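Local coordinates for hypothetical protein yxiM (Bacillus subtilis, PDB 2O14) that is an uncharacterized member of the GDSL lipolytic family, probably an ester hydrolase, with a galactose-binding-like beta domain joined to an SGNH-type hydrolase domain, at residues Leu84-Tyr89 with Ile125-Gly130; Glu106-Val111 with Leu225-Pro230. All blocks are in the same frame, centred on the assembly; numbering follows the deposited sequence.

Interaction 1 (Leu84-Tyr89 with Ile125-Gly130); sequences LPNGLY and IPVTDG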
ATOM      1  N   LEU A  84     -22.672   2.023 -10.729  1.00 22.19           N
ATOM      2  CA  LEU A  84     -22.230   0.772 -11.341  1.00 21.37           C
ATOM      3  C   LEU A  84     -23.016  -0.427 -10.825  1.00 20.48           C
ATOM      4  O   LEU A  84     -23.358  -0.493  -9.644  1.00 19.37           O
ATOM      5  CB  LEU A  84     -20.754   0.517 -11.018  1.00 21.88           C
ATOM      6  CG  LEU A  84     -19.692   1.568 -11.348  1.00 22.77           C
ATOM      7  CD1 LEU A  84     -18.371   1.177 -10.688  1.00 20.58           C
ATOM      8  CD2 LEU A  84     -19.533   1.682 -12.852  1.00 22.09           C
ATOM      9  N   PRO A  85     -23.319  -1.392 -11.708  1.00 23.00           N
ATOM     10  CA  PRO A  85     -24.056  -2.567 -11.233  1.00 22.87           C
ATOM     11  C   PRO A  85     -23.164  -3.197 -10.167  1.00 22.79           C
ATOM     12  O   PRO A  85     -21.939  -3.142 -10.283  1.00 21.71           O
ATOM     13  CB  PRO A  85     -24.154  -3.440 -12.481  1.00 26.75           C
ATOM     14  CG  PRO A  85     -24.200  -2.424 -13.599  1.00 28.19           C
ATOM     15  CD  PRO A  85     -23.148  -1.421 -13.172  1.00 25.67           C
ATOM     16  N   ASN A  86     -23.757  -3.785  -9.135  1.00 23.02           N
ATOM     17  CA  ASN A  86     -22.962  -4.402  -8.081  1.00 24.54           C
ATOM     18  C   ASN A  86     -22.043  -5.497  -8.626  1.00 23.28           C
ATOM     19  O   ASN A  86     -22.350  -6.140  -9.630  1.00 22.67           O
ATOM     20  CB  ASN A  86     -23.880  -4.974  -6.998  1.00 29.09           C
ATOM     21  CG  ASN A  86     -24.497  -3.892  -6.130  1.00 31.53           C
ATOM     22  OD1 ASN A  86     -25.529  -4.106  -5.491  1.00 34.07           O
ATOM     23  ND2 ASN A  86     -23.858  -2.727  -6.092  1.00 28.51           N
ATOM     24  N   GLY A  87     -20.914  -5.694  -7.951  1.00 24.58           N
ATOM     25  CA  GLY A  87     -19.949  -6.703  -8.359  1.00 23.97           C
ATOM     26  C   GLY A  87     -18.547  -6.297  -7.938  1.00 23.61           C
ATOM     27  O   GLY A  87     -18.384  -5.345  -7.175  1.00 22.43           O
ATOM     28  N   LEU A  88     -17.539  -7.018  -8.420  1.00 23.16           N
ATOM     29  CA  LEU A  88     -16.150  -6.697  -8.102  1.00 23.25           C
ATOM     30  C   LEU A  88     -15.574  -5.943  -9.295  1.00 24.56           C
ATOM     31  O   LEU A  88     -15.720  -6.379 -10.439  1.00 26.30           O
ATOM     32  CB  LEU A  88     -15.342  -7.973  -7.864  1.00 20.32           C
ATOM     33  CG  LEU A  88     -13.891  -7.726  -7.436  1.00 20.92           C
ATOM     34  CD1 LEU A  88     -13.876  -7.206  -5.999  1.00 18.55           C
ATOM     35  CD2 LEU A  88     -13.084  -9.016  -7.542  1.00 20.57           C
ATOM     36  N   TYR A  89     -14.922  -4.814  -9.035  1.00 18.86           N
ATOM     37  CA  TYR A  89     -14.354  -4.010 -10.111  1.00 18.85           C
ATOM     38  C   TYR A  89     -12.851  -3.787 -10.018  1.00 19.55           C
ATOM     39  O   TYR A  89     -12.263  -3.826  -8.938  1.00 18.67           O
ATOM     40  CB  TYR A  89     -15.031  -2.635 -10.172  1.00 17.64           C
ATOM     41  CG  TYR A  89     -16.438  -2.654 -10.713  1.00 18.83           C
ATOM     42  CD1 TYR A  89     -17.512  -3.032  -9.914  1.00 19.32           C
ATOM     43  CD2 TYR A  89     -16.693  -2.318 -12.040  1.00 20.74           C
ATOM     44  CE1 TYR A  89     -18.809  -3.070 -10.425  1.00 21.49           C
ATOM     45  CE2 TYR A  89     -17.983  -2.355 -12.561  1.00 21.29           C
ATOM     46  CZ  TYR A  89     -19.036  -2.731 -11.749  1.00 21.91           C
ATOM     47  OH  TYR A  89     -20.317  -2.765 -12.257  1.00 22.81           O
ATOM     48  N   ILE A 125     -11.972  -3.576  -6.109  1.00 20.03           N
ATOM     49  CA  ILE A 125     -12.876  -3.130  -5.061  1.00 19.33           C
ATOM     50  C   ILE A 125     -14.300  -3.612  -5.299  1.00 19.84           C
ATOM     51  O   ILE A 125     -14.808  -3.558  -6.420  1.00 18.77           O
ATOM     52  CB  ILE A 125     -12.888  -1.580  -4.990  1.00 20.37           C
ATOM     53  CG1 ILE A 125     -13.748  -1.097  -3.821  1.00 17.92           C
ATOM     54  CG2 ILE A 125     -13.440  -1.009  -6.292  1.00 20.53           C
ATOM     55  CD1 ILE A 125     -13.738   0.407  -3.660  1.00 17.58           C
ATOM     56  N   PRO A 126     -14.957  -4.122  -4.248  1.00 25.71           N
ATOM     57  CA  PRO A 126     -16.332  -4.577  -4.464  1.00 26.02           C
ATOM     58  C   PRO A 126     -17.300  -3.400  -4.378  1.00 27.06           C
ATOM     59  O   PRO A 126     -17.132  -2.504  -3.546  1.00 28.43           O
ATOM     60  CB  PRO A 126     -16.543  -5.593  -3.341  1.00 23.71           C
ATOM     61  CG  PRO A 126     -15.677  -5.057  -2.233  1.00 24.19           C
ATOM     62  CD  PRO A 126     -14.423  -4.633  -2.968  1.00 23.03           C
ATOM     63  N   VAL A 127     -18.294  -3.389  -5.259  1.00 24.28           N
ATOM     64  CA  VAL A 127     -19.310  -2.345  -5.261  1.00 23.13           C
ATOM     65  C   VAL A 127     -20.586  -3.046  -4.794  1.00 23.94           C
ATOM     66  O   VAL A 127     -21.065  -3.976  -5.446  1.00 25.12           O
ATOM     67  CB  VAL A 127     -19.505  -1.763  -6.668  1.00 21.10           C
ATOM     68  CG1 VAL A 127     -20.623  -0.734  -6.655  1.00 20.33           C
ATOM     69  CG2 VAL A 127     -18.205  -1.126  -7.145  1.00 18.36           C
ATOM     70  N   THR A 128     -21.126  -2.606  -3.662  1.00 22.00           N
ATOM     71  CA  THR A 128     -22.310  -3.230  -3.094  1.00 21.95           C
ATOM     72  C   THR A 128     -23.541  -2.337  -2.977  1.00 23.06           C
ATOM     73  O   THR A 128     -24.654  -2.843  -2.847  1.00 21.72           O
ATOM     74  CB  THR A 128     -21.995  -3.795  -1.699  1.00 23.73           C
ATOM     75  OG1 THR A 128     -21.421  -2.758  -0.890  1.00 24.98           O
ATOM     76  CG2 THR A 128     -21.011  -4.950  -1.801  1.00 24.32           C
ATOM     77  N   ASP A 129     -23.354  -1.021  -2.996  1.00 27.32           N
ATOM     78  CA  ASP A 129     -24.493  -0.112  -2.896  1.00 29.67           C
ATOM     79  C   ASP A 129     -24.825   0.507  -4.256  1.00 28.91           C
ATOM     80  O   ASP A 129     -25.566   1.487  -4.341  1.00 30.12           O
ATOM     81  CB  ASP A 129     -24.235   0.991  -1.855  1.00 35.19           C
ATOM     82  CG  ASP A 129     -22.997   1.811  -2.157  1.00 37.52           C
ATOM     83  OD1 ASP A 129     -22.676   1.988  -3.351  1.00 37.80           O
ATOM     84  OD2 ASP A 129     -22.352   2.296  -1.200  1.00 40.51           O
ATOM     85  N   GLY A 130     -24.264  -0.080  -5.311  1.00 26.70           N
ATOM     86  CA  GLY A 130     -24.518   0.385  -6.665  1.00 24.16           C
ATOM     87  C   GLY A 130     -23.842   1.673  -7.098  1.00 23.53           C
ATOM     88  O   GLY A 130     -24.220   2.247  -8.119  1.00 22.80           O
TER
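G87, L88 and Y89 pair antiparallel with V127, P126 and I125, the short strand axes 4.5 Å apart at closest and their directions 143° apart, in a sheet of the galactose-binding-like beta domain. G87 with V127 and Y89 with I125 are hydrogen-bonded pairs. L88 and P126 form the non-hydrogen-bonded pair between them, where a proline, lacking an N-H, costs no bond. V127 N gives the straightest bond, 2.7 Å to G87 O and nearly along the C=O axis. G87 has backbone angles (phi 151°, psi -170°) at which any side chain would collide with the carbonyl oxygen of N86, so glycine suits it. Ahead of the strand, L84 N bonds G130 O at 3.0 Å from above the carbonyl plane; G130, at positive phi, again suits glycine. Y89, V127 and I125 point to one face of the sheet, where L84 packs against the first two. V127 CG2, anti to the carbonyl carbon, comes obliquely to the Y89 ring, 3.4 Å from CD1, and L84 CD1 lies 4.2 Å from the same methyl. L84 CD1 also sits over the centre of the tyrosine ring, whose OH donates in plane to a lone pair of P85 O at 2.6 Å.

Interaction 2 (Glu106-Val111 with Leu225-Pro230); sequences EGVFQV and LKYIKP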
ATOM      1  N   GLU A 106     -14.994   4.502  -1.060  1.00 18.74           N
ATOM      2  CA  GLU A 106     -15.890   3.865  -0.107  1.00 20.32           C
ATOM      3  C   GLU A 106     -15.500   4.168   1.341  1.00 20.31           C
ATOM      4  O   GLU A 106     -15.649   3.322   2.224  1.00 20.92           O
ATOM      5  CB  GLU A 106     -15.915   2.354  -0.337  1.00 26.39           C
ATOM      6  CG  GLU A 106     -16.324   1.962  -1.754  1.00 33.03           C
ATOM      7  CD  GLU A 106     -17.607   2.653  -2.207  1.00 35.99           C
ATOM      8  OE1 GLU A 106     -17.514   3.621  -2.996  1.00 35.02           O
ATOM      9  OE2 GLU A 106     -18.705   2.234  -1.765  1.00 37.51           O
ATOM     10  N   GLY A 107     -14.981   5.374   1.569  1.00 20.12           N
ATOM     11  CA  GLY A 107     -14.604   5.794   2.910  1.00 19.82           C
ATOM     12  C   GLY A 107     -13.279   5.336   3.495  1.00 18.63           C
ATOM     13  O   GLY A 107     -13.006   5.612   4.668  1.00 18.41           O
ATOM     14  N   VAL A 108     -12.448   4.656   2.710  1.00 20.37           N
ATOM     15  CA  VAL A 108     -11.156   4.183   3.216  1.00 19.95           C
ATOM     16  C   VAL A 108     -10.043   4.247   2.173  1.00 21.50           C
ATOM     17  O   VAL A 108     -10.309   4.362   0.975  1.00 23.40           O
ATOM     18  CB  VAL A 108     -11.239   2.719   3.716  1.00 12.89           C
ATOM     19  CG1 VAL A 108     -12.259   2.605   4.838  1.00 13.89           C
ATOM     20  CG2 VAL A 108     -11.611   1.791   2.569  1.00 11.67           C
ATOM     21  N   PHE A 109      -8.796   4.174   2.632  1.00 16.65           N
ATOM     22  CA  PHE A 109      -7.660   4.194   1.719  1.00 18.68           C
ATOM     23  C   PHE A 109      -7.687   2.962   0.819  1.00 18.22           C
ATOM     24  O   PHE A 109      -8.067   1.873   1.263  1.00 18.71           O
ATOM     25  CB  PHE A 109      -6.346   4.195   2.501  1.00 16.11           C
ATOM     26  CG  PHE A 109      -5.999   5.521   3.108  1.00 16.05           C
ATOM     27  CD1 PHE A 109      -5.870   6.652   2.309  1.00 14.44           C
ATOM     28  CD2 PHE A 109      -5.747   5.633   4.469  1.00 17.72           C
ATOM     29  CE1 PHE A 109      -5.488   7.880   2.855  1.00 17.50           C
ATOM     30  CE2 PHE A 109      -5.364   6.856   5.029  1.00 20.78           C
ATOM     31  CZ  PHE A 109      -5.232   7.983   4.217  1.00 17.49           C
ATOM     32  N   GLN A 110      -7.286   3.133  -0.437  1.00 17.22           N
ATOM     33  CA  GLN A 110      -7.229   2.025  -1.388  1.00 16.47           C
ATOM     34  C   GLN A 110      -5.791   1.884  -1.905  1.00 17.16           C
ATOM     35  O   GLN A 110      -5.290   0.769  -2.067  1.00 19.61           O
ATOM     36  CB  GLN A 110      -8.172   2.270  -2.565  1.00 15.91           C
ATOM     37  CG  GLN A 110      -9.656   2.401  -2.211  1.00 16.36           C
ATOM     38  CD  GLN A 110     -10.285   1.097  -1.754  1.00 13.70           C
ATOM     39  OE1 GLN A 110      -9.881   0.017  -2.181  1.00 15.16           O
ATOM     40  NE2 GLN A 110     -11.301   1.193  -0.905  1.00 16.15           N
ATOM     41  N   VAL A 111      -5.134   3.011  -2.176  1.00 14.95           N
ATOM     42  CA  VAL A 111      -3.747   3.002  -2.651  1.00 16.34           C
ATOM     43  C   VAL A 111      -2.956   3.989  -1.792  1.00 17.44           C
ATOM     44  O   VAL A 111      -3.394   5.121  -1.590  1.00 18.53           O
ATOM     45  CB  VAL A 111      -3.626   3.428  -4.143  1.00 17.20           C
ATOM     46  CG1 VAL A 111      -2.190   3.229  -4.622  1.00 15.66           C
ATOM     47  CG2 VAL A 111      -4.582   2.612  -5.011  1.00 17.19           C
ATOM     48  N   LEU A 225      -9.209  -3.660   7.409  1.00 21.66           N
ATOM     49  CA  LEU A 225     -10.306  -4.319   8.116  1.00 23.05           C
ATOM     50  C   LEU A 225     -11.601  -4.236   7.320  1.00 24.41           C
ATOM     51  O   LEU A 225     -12.523  -5.032   7.516  1.00 26.03           O
ATOM     52  CB  LEU A 225     -10.506  -3.684   9.495  1.00 18.47           C
ATOM     53  CG  LEU A 225      -9.387  -3.981  10.499  1.00 18.18           C
ATOM     54  CD1 LEU A 225      -9.541  -3.114  11.739  1.00 17.82           C
ATOM     55  CD2 LEU A 225      -9.418  -5.463  10.858  1.00 17.41           C
ATOM     56  N   LYS A 226     -11.660  -3.261   6.420  1.00 23.30           N
ATOM     57  CA  LYS A 226     -12.825  -3.056   5.574  1.00 23.39           C
ATOM     58  C   LYS A 226     -13.062  -4.245   4.642  1.00 24.15           C
ATOM     59  O   LYS A 226     -14.207  -4.579   4.337  1.00 23.93           O
ATOM     60  CB  LYS A 226     -12.624  -1.795   4.728  1.00 21.97           C
ATOM     61  CG  LYS A 226     -13.761  -1.475   3.761  1.00 24.31           C
ATOM     62  CD  LYS A 226     -14.890  -0.721   4.440  1.00 24.23           C
ATOM     63  CE  LYS A 226     -15.959  -0.321   3.435  1.00 26.08           C
ATOM     64  NZ  LYS A 226     -17.047   0.458   4.080  1.00 28.74           N
ATOM     65  N   TYR A 227     -11.986  -4.891   4.201  1.00 21.33           N
ATOM     66  CA  TYR A 227     -12.121  -5.995   3.256  1.00 23.54           C
ATOM     67  C   TYR A 227     -11.524  -7.345   3.643  1.00 23.36           C
ATOM     68  O   TYR A 227     -11.967  -8.375   3.139  1.00 24.69           O
ATOM     69  CB  TYR A 227     -11.525  -5.586   1.905  1.00 20.96           C
ATOM     70  CG  TYR A 227     -12.076  -4.295   1.355  1.00 21.10           C
ATOM     71  CD1 TYR A 227     -13.386  -4.215   0.885  1.00 18.68           C
ATOM     72  CD2 TYR A 227     -11.282  -3.149   1.289  1.00 21.95           C
ATOM     73  CE1 TYR A 227     -13.894  -3.025   0.358  1.00 19.48           C
ATOM     74  CE2 TYR A 227     -11.784  -1.948   0.765  1.00 21.95           C
ATOM     75  CZ  TYR A 227     -13.088  -1.896   0.300  1.00 18.98           C
ATOM     76  OH  TYR A 227     -13.587  -0.724  -0.228  1.00 20.27           O
ATOM     77  N   ILE A 228     -10.527  -7.356   4.520  1.00 23.17           N
ATOM     78  CA  ILE A 228      -9.898  -8.621   4.897  1.00 22.67           C
ATOM     79  C   ILE A 228     -10.913  -9.626   5.447  1.00 22.05           C
ATOM     80  O   ILE A 228     -11.792  -9.279   6.231  1.00 22.73           O
ATOM     81  CB  ILE A 228      -8.752  -8.386   5.912  1.00 18.27           C
ATOM     82  CG1 ILE A 228      -7.772  -9.561   5.865  1.00 16.86           C
ATOM     83  CG2 ILE A 228      -9.317  -8.200   7.306  1.00 16.83           C
ATOM     84  CD1 ILE A 228      -6.453  -9.297   6.584  1.00 16.28           C
ATOM     85  N   LYS A 229     -10.788 -10.877   5.016  1.00 22.01           N
ATOM     86  CA  LYS A 229     -11.703 -11.934   5.437  1.00 23.77           C
ATOM     87  C   LYS A 229     -11.008 -13.294   5.475  1.00 24.66           C
ATOM     88  O   LYS A 229      -9.821 -13.405   5.166  1.00 23.78           O
ATOM     89  CB  LYS A 229     -12.890 -12.001   4.472  1.00 26.30           C
ATOM     90  CG  LYS A 229     -12.496 -12.177   3.012  1.00 29.39           C
ATOM     91  CD  LYS A 229     -13.725 -12.249   2.105  1.00 32.04           C
ATOM     92  CE  LYS A 229     -13.336 -12.226   0.634  1.00 33.22           C
ATOM     93  NZ  LYS A 229     -12.431 -13.343   0.271  1.00 35.24           N
ATOM     94  N   PRO A 230     -11.742 -14.353   5.861  1.00 29.29           N
ATOM     95  CA  PRO A 230     -11.120 -15.678   5.909  1.00 28.46           C
ATOM     96  C   PRO A 230     -10.472 -16.019   4.572  1.00 28.34           C
ATOM     97  O   PRO A 230     -11.056 -15.797   3.506  1.00 26.81           O
ATOM     98  CB  PRO A 230     -12.296 -16.595   6.236  1.00 32.57           C
ATOM     99  CG  PRO A 230     -13.144 -15.734   7.112  1.00 33.92           C
ATOM    100  CD  PRO A 230     -13.121 -14.402   6.384  1.00 32.30           C
TER
HETATM  101  O   HOH W   1     -15.845   3.145   4.868  1.00 23.40           O
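A single direct hydrogen bond and one bridging water join Q110 and E106 of the beta domain to Y227 and K226 of the hydrolase domain; the two segments bury just 196 Å², both sides summed. Q110 NE2 donates to Y227 OH at 3.1 Å (N-H...O angle 150°), reaching the ring edge with its amide plane turned 61° from the ring. The same NE2 also bonds A105 O, and a glutamine amide, with two N-H groups, suits this double duty. A bend at chi2 (-70°) turns CD of Q110 to bring the amide within reach. K226 lays its CG over the centre of the Y227 ring, 3.5 Å above the plane, while its ammonium NZ donates to a water that donates to E106 O at 2.7 Å. V108, a small branched apolar residue, packs beside both: its CG2 meets K226 CG at 4.1 Å and Y227 CE2 at 4.2 Å. A phenylalanine in place of Y227 would lack the OH and would probably leave the Q110 amide without its acceptor across the domains. V108 also touches E222 and A223 of helix 220-225, so strand 108-115, outermost in its five-stranded antiparallel sheet, faces both that helix and the loop leading to strand 233-237.

In the fold
The centres of interactions 1 and 2 lie 14 Å apart, and their segments alternate along the chain: 84-89, 106-111, 125-130, then 225-230. Interaction 1 pairs strands 87-95 and 120-127 within the beta domain. Interaction 2 sets the edge strand 108-115 of that domain's other sheet against the loop after helix 220-225 of the hydrolase domain. They meet directly, since I125 CD1 packs on E106 CG at 3.6 Å and P126 CD on Y227 CE1 at 3.7 Å. Y227 therefore touches strands from both sheets, so the end of strand 120-127 paired in interaction 1 also faces the hydrolase domain. Both lie away from the manganese site and from the probable catalytic residues.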